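Local coordinates for saposin-like protein (Necator americanus, PDB 3S63) that probably binds lipids and interacts with membranes, as a hookworm member of the saposin-like family of disulfide-linked helical proteins, at residues F43-R46 and R47-L50. Residues are numbered along the deposited sequence; the frame is centred on the assembly and turned at random.
Sequences FNYR and RRCL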
ATOM      1  N   PHE A  43      -5.949 -13.562  -0.713  1.00 58.03           N
ATOM      2  CA  PHE A  43      -5.671 -14.679  -1.621  1.00 58.53           C
ATOM      3  C   PHE A  43      -5.341 -14.235  -3.044  1.00 56.46           C
ATOM      4  O   PHE A  43      -4.271 -14.542  -3.566  1.00 59.48           O
ATOM      5  CB  PHE A  43      -6.836 -15.681  -1.629  1.00 56.40           C
ATOM      6  N   ASN A  44      -6.261 -13.504  -3.659  1.00 52.02           N
ATOM      7  CA  ASN A  44      -6.143 -13.148  -5.066  1.00 47.53           C
ATOM      8  C   ASN A  44      -5.157 -12.028  -5.339  1.00 52.19           C
ATOM      9  O   ASN A  44      -4.841 -11.725  -6.487  1.00 57.35           O
ATOM     10  CB  ASN A  44      -7.512 -12.750  -5.609  1.00 58.17           C
ATOM     11  CG  ASN A  44      -8.490 -13.907  -5.624  1.00 62.84           C
ATOM     12  OD1 ASN A  44      -8.103 -15.051  -5.879  1.00 56.63           O
ATOM     13  ND2 ASN A  44      -9.765 -13.620  -5.350  1.00 56.69           N
ATOM     14  N   TYR A  45      -4.664 -11.406  -4.286  1.00 43.43           N
ATOM     15  CA  TYR A  45      -3.894 -10.190  -4.448  1.00 37.07           C
ATOM     16  C   TYR A  45      -2.444 -10.427  -4.062  1.00 40.32           C
ATOM     17  O   TYR A  45      -1.577  -9.630  -4.404  1.00 40.23           O
ATOM     18  CB  TYR A  45      -4.520  -9.104  -3.580  1.00 37.90           C
ATOM     19  CG  TYR A  45      -3.918  -7.738  -3.704  1.00 35.33           C
ATOM     20  CD1 TYR A  45      -3.586  -7.000  -2.574  1.00 34.95           C
ATOM     21  CD2 TYR A  45      -3.694  -7.168  -4.953  1.00 33.68           C
ATOM     22  CE1 TYR A  45      -3.043  -5.721  -2.693  1.00 36.01           C
ATOM     23  CE2 TYR A  45      -3.149  -5.907  -5.078  1.00 28.04           C
ATOM     24  CZ  TYR A  45      -2.829  -5.187  -3.949  1.00 32.66           C
ATOM     25  OH  TYR A  45      -2.284  -3.941  -4.082  1.00 31.70           O
ATOM     26  N   ARG A  46      -2.193 -11.524  -3.348  1.00 40.60           N
ATOM     27  CA  ARG A  46      -0.856 -11.859  -2.857  1.00 36.96           C
ATOM     28  C   ARG A  46       0.254 -11.580  -3.872  1.00 38.24           C
ATOM     29  O   ARG A  46       1.196 -10.846  -3.601  1.00 40.73           O
ATOM     30  CB  ARG A  46      -0.805 -13.330  -2.442  1.00 40.10           C
ATOM     31  CG  ARG A  46       0.504 -13.783  -1.787  1.00 44.61           C
ATOM     32  CD  ARG A  46       0.563 -15.314  -1.660  1.00 45.93           C
ATOM     33  NE  ARG A  46       1.626 -15.791  -0.771  1.00 50.01           N
ATOM     34  CZ  ARG A  46       2.916 -15.875  -1.104  1.00 51.68           C
ATOM     35  NH1 ARG A  46       3.320 -15.495  -2.308  1.00 51.80           N
ATOM     36  NH2 ARG A  46       3.809 -16.327  -0.229  1.00 47.33           N
ATOM     37  N   ARG A  47       0.145 -12.173  -5.048  1.00 48.35           N
ATOM     38  CA  ARG A  47       1.242 -12.118  -6.003  1.00 50.33           C
ATOM     39  C   ARG A  47       1.533 -10.708  -6.485  1.00 45.04           C
ATOM     40  O   ARG A  47       2.685 -10.273  -6.520  1.00 43.79           O
ATOM     41  CB  ARG A  47       0.944 -13.028  -7.189  1.00 52.94           C
ATOM     42  CG  ARG A  47       1.870 -14.217  -7.289  1.00 58.68           C
ATOM     43  CD  ARG A  47       2.705 -14.096  -8.550  1.00 65.38           C
ATOM     44  NE  ARG A  47       1.863 -13.889  -9.726  1.00 55.59           N
ATOM     45  CZ  ARG A  47       2.320 -13.854 -10.972  1.00 57.19           C
ATOM     46  NH1 ARG A  47       3.618 -14.002 -11.222  1.00 54.44           N
ATOM     47  NH2 ARG A  47       1.472 -13.669 -11.972  1.00 60.76           N
ATOM     48  N   ARG A  48       0.478 -10.006  -6.871  1.00 33.66           N
ATOM     49  CA  ARG A  48       0.606  -8.649  -7.364  1.00 32.25           C
ATOM     50  C   ARG A  48       1.066  -7.686  -6.267  1.00 31.52           C
ATOM     51  O   ARG A  48       1.937  -6.834  -6.480  1.00 29.66           O
ATOM     52  CB  ARG A  48      -0.727  -8.175  -7.945  1.00 36.03           C
ATOM     53  CG  ARG A  48      -0.615  -6.838  -8.657  1.00 24.44           C
ATOM     54  CD  ARG A  48      -1.949  -6.218  -8.909  1.00 21.57           C
ATOM     55  NE  ARG A  48      -1.767  -4.999  -9.685  1.00 31.23           N
ATOM     56  CZ  ARG A  48      -1.734  -4.959 -11.014  1.00 30.74           C
ATOM     57  NH1 ARG A  48      -1.890  -6.069 -11.731  1.00 28.93           N
ATOM     58  NH2 ARG A  48      -1.553  -3.809 -11.628  1.00 31.77           N
ATOM     59  N   CYS A  49       0.456  -7.824  -5.099  1.00 30.25           N
ATOM     60  CA  CYS A  49       0.771  -6.996  -3.959  1.00 27.59           C
ATOM     61  C   CYS A  49       2.262  -7.079  -3.695  1.00 30.35           C
ATOM     62  O   CYS A  49       2.956  -6.069  -3.607  1.00 29.70           O
ATOM     63  CB  CYS A  49      -0.007  -7.518  -2.758  1.00 33.87           C
ATOM     64  SG  CYS A  49       0.076  -6.533  -1.239  1.00 29.97           S
ATOM     65  N   LEU A  50       2.751  -8.306  -3.595  1.00 34.05           N
ATOM     66  CA  LEU A  50       4.132  -8.569  -3.204  1.00 32.00           C
ATOM     67  C   LEU A  50       5.154  -7.897  -4.109  1.00 31.84           C
ATOM     68  O   LEU A  50       6.183  -7.411  -3.637  1.00 32.86           O
ATOM     69  CB  LEU A  50       4.375 -10.086  -3.135  1.00 29.90           C
ATOM     70  CG  LEU A  50       3.802 -10.811  -1.909  1.00 29.23           C
ATOM     71  CD1 LEU A  50       3.812 -12.303  -2.112  1.00 32.36           C
ATOM     72  CD2 LEU A  50       4.566 -10.446  -0.628  1.00 27.86           C
TER
HETATM   73  O   HOH W   1      -2.223 -11.341  -7.656  1.00 45.76           O
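Tyr45 and Cys49 meet side chain to side chain and through the backbone where helix 46-65 begins. The aromatic contact is a CH-pi one: Cys49 CB lies 3.7 Å from the Tyr45 ring centroid and 18° off the ring normal, displaced toward the CE1 rim. Cys49 SG, 4.3 Å from the same centroid, reaches the ring obliquely, a Cys sulfur-aromatic contact. Tyr45 CG, anti to the backbone N (chi1 -175°), sits beside its own carbonyl carbon, which brings the ring against Cys49, and Arg48 CD comes to the ring edge, 4.0 Å from Tyr45 CE2.

Two i to i+4 backbone hydrogen bonds mark the start of the helix. Cys49 N donates to Tyr45 O at 2.8 Å, and Leu50 N to Arg46 O at 3.0 Å. A water accepts from Arg48 N and donates to Asn44 O, bridging the loop and the helix start.

Arg46 is extended as far as NE, and chi4 (-79°) turns the guanidinium so that a face meets Leu50 CD1.

Arg48 NE turns to a salt bridge with Glu80. Tyr45 packs on Leu9 and Cys10 of helix 3-20, while Leu50 touches Lys36 of helix 28-39, whose last residue, Cys39, is disulfide-bonded to Cys49, tying the two helices together across the loop.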